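PDB 6V67: PD-1 Binding Miniprotein GR918.2, which binds the immune receptor PD-1 as a computationally designed, disulfide-rich miniprotein, probably intended as a synthetic agonist. Local coordinates for residues 3-8 with 24-29; 7-12 with 32-37. All blocks are in the same frame, centred on the assembly; numbering follows the deposited sequence.

Contact 1: residues 3-8 with 24-29; sequences CFCVCI and KKFLTE
F26 turns the edge of its ring to the peptide between V6 and C7, with the sulfur of C5 oblique to it, and through this ring helix 20-33 packs on the central strand of the three-stranded antiparallel sheet. The two short segments run nearly parallel, 9° apart, with their axes 8.5 Å from each other. The tight part is the CE2 edge of the ring together with a methyl of L27. Atom C of V6 lies in the ring plane, 3.5 Å from CE2 of F26. CB of C7 is 3.7 Å from CE2 of F26. The CB of F26 already points toward the strand, and chi1 -179° sets CG anti to the backbone N, beside the carbonyl carbon. SG of C5 stands 4.2 Å from the ring centroid of F26 and 41° off its normal, a sulfur-aromatic contact whose closest ring atom is CD2. L27 brings CD2 to 3.4 Å from O of V6, whose own side chain turns to the other side of the sheet and touches Y15 and E40. On the solvent side K24 and T28 are exposed and take no part, the CB of K24 pointing away from the strand. An alanine in place of F26 would probably open a gap between helix and strand and leave the C5 sulfur and the C7 CB without their aromatic partner. The contact exemplifies a helix packed on a sheet by an aromatic and cross-linked by cystines: with no hydrogen bond between the segments, attachment rests on this packing plus the disulfides C5-C23 and C7-C30.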
loop_
_atom_site.group_PDB
_atom_site.type_symbol
_atom_site.label_atom_id
_atom_site.label_comp_id
_atom_site.label_asym_id
_atom_site.label_seq_id
_atom_site.Cartn_x
_atom_site.Cartn_y
_atom_site.Cartn_z
ATOM N N CYS A 3 3.230 9.982 5.000
ATOM C CA CYS A 3 2.355 9.426 3.986
ATOM C C CYS A 3 1.456 8.350 4.574
ATOM O O CYS A 3 1.758 7.743 5.602
ATOM C CB CYS A 3 3.173 8.815 2.849
ATOM S SG CYS A 3 4.303 9.940 2.051
ATOM N N PHE A 4 0.358 8.116 3.869
ATOM C CA PHE A 4 -0.602 7.059 4.157
ATOM C C PHE A 4 -0.767 6.231 2.897
ATOM O O PHE A 4 -0.951 6.788 1.815
ATOM C CB PHE A 4 -1.946 7.692 4.544
ATOM C CG PHE A 4 -3.117 6.729 4.619
ATOM C CD1 PHE A 4 -3.207 5.780 5.617
ATOM C CD2 PHE A 4 -4.173 6.843 3.719
ATOM C CE1 PHE A 4 -4.318 4.938 5.700
ATOM C CE2 PHE A 4 -5.275 5.991 3.793
ATOM C CZ PHE A 4 -5.342 5.048 4.788
ATOM N N CYS A 5 -0.679 4.916 3.020
ATOM C CA CYS A 5 -0.827 4.059 1.863
ATOM C C CYS A 5 -1.622 2.813 2.231
ATOM O O CYS A 5 -1.699 2.403 3.396
ATOM C CB CYS A 5 0.522 3.748 1.205
ATOM S SG CYS A 5 1.838 3.258 2.334
ATOM N N VAL A 6 -2.242 2.236 1.204
ATOM C CA VAL A 6 -3.292 1.238 1.364
ATOM C C VAL A 6 -3.104 0.134 0.337
ATOM O O VAL A 6 -2.801 0.400 -0.829
ATOM C CB VAL A 6 -4.675 1.892 1.135
ATOM C CG1 VAL A 6 -5.806 0.900 1.320
ATOM C CG2 VAL A 6 -4.902 3.082 2.032
ATOM N N CYS A 7 -3.368 -1.102 0.758
ATOM C CA CYS A 7 -3.357 -2.286 -0.103
ATOM C C CYS A 7 -4.540 -3.154 0.324
ATOM O O CYS A 7 -4.465 -3.830 1.354
ATOM C CB CYS A 7 -2.043 -3.044 0.056
ATOM S SG CYS A 7 -1.844 -4.516 -0.983
ATOM N N ILE A 8 -5.620 -3.138 -0.458
ATOM C CA ILE A 8 -6.851 -3.861 -0.135
ATOM C C ILE A 8 -6.933 -5.085 -1.024
ATOM O O ILE A 8 -6.939 -4.959 -2.251
ATOM C CB ILE A 8 -8.097 -2.990 -0.362
ATOM C CG1 ILE A 8 -8.033 -1.675 0.408
ATOM C CG2 ILE A 8 -9.378 -3.766 -0.054
ATOM C CD1 ILE A 8 -7.800 -1.813 1.847
ATOM N N LYS A 24 6.215 3.951 -0.865
ATOM C CA LYS A 24 6.541 3.401 -2.180
ATOM C C LYS A 24 6.871 1.915 -2.075
ATOM O O LYS A 24 6.430 1.108 -2.905
ATOM C CB LYS A 24 7.710 4.158 -2.815
ATOM C CG LYS A 24 7.394 5.581 -3.246
ATOM C CD LYS A 24 8.665 6.313 -3.635
ATOM C CE LYS A 24 8.401 7.754 -4.016
ATOM N NZ LYS A 24 9.671 8.448 -4.315
ATOM N N LYS A 25 7.649 1.534 -1.064
ATOM C CA LYS A 25 7.982 0.124 -0.889
ATOM C C LYS A 25 6.723 -0.695 -0.623
ATOM O O LYS A 25 6.551 -1.786 -1.173
ATOM C CB LYS A 25 8.981 -0.041 0.257
ATOM C CG LYS A 25 9.451 -1.471 0.430
ATOM N N PHE A 26 5.822 -0.154 0.189
ATOM C CA PHE A 26 4.570 -0.827 0.506
ATOM C C PHE A 26 3.778 -1.127 -0.755
ATOM O O PHE A 26 3.256 -2.237 -0.926
ATOM C CB PHE A 26 3.785 0.070 1.458
ATOM C CG PHE A 26 2.469 -0.479 1.925
ATOM C CD1 PHE A 26 2.359 -1.331 2.998
ATOM C CD2 PHE A 26 1.314 -0.033 1.319
ATOM C CE1 PHE A 26 1.088 -1.754 3.415
ATOM C CE2 PHE A 26 0.088 -0.450 1.696
ATOM C CZ PHE A 26 -0.041 -1.290 2.747
ATOM N N LEU A 27 3.670 -0.148 -1.652
ATOM C CA LEU A 27 2.918 -0.389 -2.874
ATOM C C LEU A 27 3.639 -1.332 -3.820
ATOM O O LEU A 27 2.984 -2.105 -4.515
ATOM C CB LEU A 27 2.545 0.926 -3.545
ATOM C CG LEU A 27 1.336 1.609 -2.895
ATOM C CD1 LEU A 27 0.731 2.485 -3.968
ATOM C CD2 LEU A 27 0.240 0.708 -2.318
ATOM N N THR A 28 4.968 -1.294 -3.870
ATOM C CA THR A 28 5.687 -2.262 -4.696
ATOM C C THR A 28 5.434 -3.678 -4.200
ATOM O O THR A 28 5.180 -4.595 -4.993
ATOM C CB THR A 28 7.182 -1.948 -4.688
ATOM O OG1 THR A 28 7.379 -0.639 -5.223
ATOM C CG2 THR A 28 7.971 -2.944 -5.539
ATOM N N GLU A 29 5.514 -3.873 -2.881
ATOM C CA GLU A 29 5.227 -5.179 -2.300
ATOM C C GLU A 29 3.784 -5.577 -2.549
ATOM O O GLU A 29 3.499 -6.734 -2.869
ATOM C CB GLU A 29 5.494 -5.152 -0.798
ATOM C CG GLU A 29 6.940 -5.009 -0.426
#

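Contact 2: residues 7-12 with 32-37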
loop_
_atom_site.group_PDB
_atom_site.type_symbol
_atom_site.label_atom_id
_atom_site.label_comp_id
_atom_site.label_asym_id
_atom_site.label_seq_id
_atom_site.Cartn_x
_atom_site.Cartn_y
_atom_site.Cartn_z
ATOM N N CYS A 7 -3.368 -1.102 0.758
ATOM C CA CYS A 7 -3.357 -2.286 -0.103
ATOM C C CYS A 7 -4.540 -3.154 0.324
ATOM O O CYS A 7 -4.465 -3.830 1.354
ATOM C CB CYS A 7 -2.043 -3.044 0.056
ATOM S SG CYS A 7 -1.844 -4.516 -0.983
ATOM N N ILE A 8 -5.620 -3.138 -0.458
ATOM C CA ILE A 8 -6.851 -3.861 -0.135
ATOM C C ILE A 8 -6.933 -5.085 -1.024
ATOM O O ILE A 8 -6.939 -4.959 -2.251
ATOM C CB ILE A 8 -8.097 -2.990 -0.362
ATOM C CG1 ILE A 8 -8.033 -1.675 0.408
ATOM C CG2 ILE A 8 -9.378 -3.766 -0.054
ATOM C CD1 ILE A 8 -7.800 -1.813 1.847
ATOM N N THR A 9 -7.066 -6.264 -0.415
ATOM C CA THR A 9 -7.290 -7.511 -1.144
ATOM C C THR A 9 -8.510 -8.187 -0.543
ATOM O O THR A 9 -8.428 -8.957 0.424
ATOM C CB THR A 9 -6.095 -8.420 -1.112
ATOM O OG1 THR A 9 -5.712 -8.628 0.236
ATOM C CG2 THR A 9 -4.967 -7.818 -1.855
ATOM N N GLY A 10 -9.661 -7.916 -1.131
ATOM C CA GLY A 10 -10.884 -8.478 -0.621
ATOM C C GLY A 10 -11.088 -8.110 0.838
ATOM O O GLY A 10 -11.071 -6.938 1.199
ATOM N N PRO A 11 -11.279 -9.100 1.710
ATOM C CA PRO A 11 -11.534 -8.815 3.126
ATOM C C PRO A 11 -10.287 -8.584 3.955
ATOM O O PRO A 11 -10.411 -8.391 5.167
ATOM C CB PRO A 11 -12.260 -10.084 3.594
ATOM C CG PRO A 11 -11.633 -11.150 2.768
ATOM C CD PRO A 11 -11.369 -10.540 1.418
ATOM N N GLN A 12 -9.098 -8.643 3.364
ATOM C CA GLN A 12 -7.871 -8.294 4.057
ATOM C C GLN A 12 -7.474 -6.892 3.631
ATOM O O GLN A 12 -7.279 -6.634 2.445
ATOM C CB GLN A 12 -6.750 -9.270 3.737
ATOM C CG GLN A 12 -5.492 -8.938 4.498
ATOM C CD GLN A 12 -4.353 -9.827 4.117
ATOM O OE1 GLN A 12 -4.243 -10.953 4.582
ATOM N NE2 GLN A 12 -3.480 -9.321 3.271
ATOM N N GLN A 32 3.537 -6.820 -6.138
ATOM C CA GLN A 32 4.172 -8.108 -6.371
ATOM C C GLN A 32 3.343 -9.244 -5.802
ATOM O O GLN A 32 3.258 -10.320 -6.405
ATOM C CB GLN A 32 5.549 -8.123 -5.729
ATOM C CG GLN A 32 6.562 -7.337 -6.494
ATOM C CD GLN A 32 7.879 -7.226 -5.770
ATOM O OE1 GLN A 32 8.075 -7.838 -4.715
ATOM N NE2 GLN A 32 8.786 -6.423 -6.316
ATOM N N LYS A 33 2.766 -9.046 -4.619
ATOM C CA LYS A 33 1.986 -10.085 -3.963
ATOM C C LYS A 33 0.548 -10.125 -4.445
ATOM O O LYS A 33 -0.066 -11.198 -4.472
ATOM C CB LYS A 33 1.972 -9.849 -2.449
ATOM C CG LYS A 33 3.307 -10.063 -1.739
ATOM C CD LYS A 33 3.154 -9.888 -0.234
ATOM N N ASN A 34 0.005 -8.980 -4.821
ATOM C CA ASN A 34 -1.433 -8.807 -4.997
ATOM C C ASN A 34 -1.710 -7.994 -6.253
ATOM O O ASN A 34 -2.053 -6.806 -6.172
ATOM C CB ASN A 34 -2.028 -8.087 -3.786
ATOM C CG ASN A 34 -1.611 -8.710 -2.466
ATOM O OD1 ASN A 34 -2.008 -9.838 -2.158
ATOM N ND2 ASN A 34 -0.834 -7.977 -1.672
ATOM N N PRO A 35 -1.604 -8.615 -7.438
ATOM C CA PRO A 35 -1.799 -7.875 -8.700
ATOM C C PRO A 35 -3.139 -7.183 -8.829
ATOM O O PRO A 35 -3.265 -6.227 -9.608
ATOM C CB PRO A 35 -1.653 -8.967 -9.773
ATOM C CG PRO A 35 -0.882 -10.044 -9.150
ATOM C CD PRO A 35 -1.176 -10.004 -7.677
ATOM N N GLY A 36 -4.154 -7.653 -8.129
ATOM C CA GLY A 36 -5.476 -7.081 -8.226
ATOM C C GLY A 36 -5.855 -6.126 -7.116
ATOM O O GLY A 36 -7.025 -5.738 -7.033
ATOM N N ALA A 37 -4.917 -5.731 -6.263
ATOM C CA ALA A 37 -5.268 -4.959 -5.077
ATOM C C ALA A 37 -5.810 -3.586 -5.436
ATOM O O ALA A 37 -5.425 -2.989 -6.443
ATOM C CB ALA A 37 -4.036 -4.755 -4.208
#
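Two turns meet at one end of the miniprotein: the type II' beta turn T9 to Q12, which closes the hairpin of strands 3-9 and 12-18, and the type I turn N34 to A37, which follows helix 20-33. T9, N34 and A37 carry the meeting, an example of turns packed together by short side chains; those of T9 and N34 cross at about a right angle. The methyl CG2 of T9 lies 3.5 Å from CG of N34 and equally near its CB. With OG1 between the backbone N and the carbonyl carbon (chi1 54°), CG2 is left anti to the carbonyl carbon, and it is this methyl that meets N34. The amide ND2 of N34 comes to 3.7 Å from SG of C7 and makes a weak hydrogen bond back to O of C30 in the helix. A37 sets its CB 3.5 Å from O of I8 and 3.9 Å from SG of C7, and its CA makes a CH···O contact with O of I8 at 3.3 Å. Backbone bonds close each turn, A37 N to N34 O and Q12 N to T9 O. Past A37 the chain enters strand 38-42, which pairs antiparallel with strand 3-9, so the second turn bridges from the helix end to an outer strand of the sheet.

Contact 1 is core and contact 2 is surface: the first centres about 2 Å from the middle of the chain, the second about 9 Å. Both use strand 3-9 and draw on helix 20-33 or the turn leaving it, and C7 belongs to each, offering its CB to the helix ring in contact 1 and its sulfur to the turn residues in contact 2. The pair illustrates how chemistry shifts with place. Inside, an aromatic ring and buried cysteines make an apolar, sulfur-rich join; at the periphery a threonine methyl, an asparagine amide and an alanine make a smaller and more mixed one. Neither contact has a hydrogen bond between its segments.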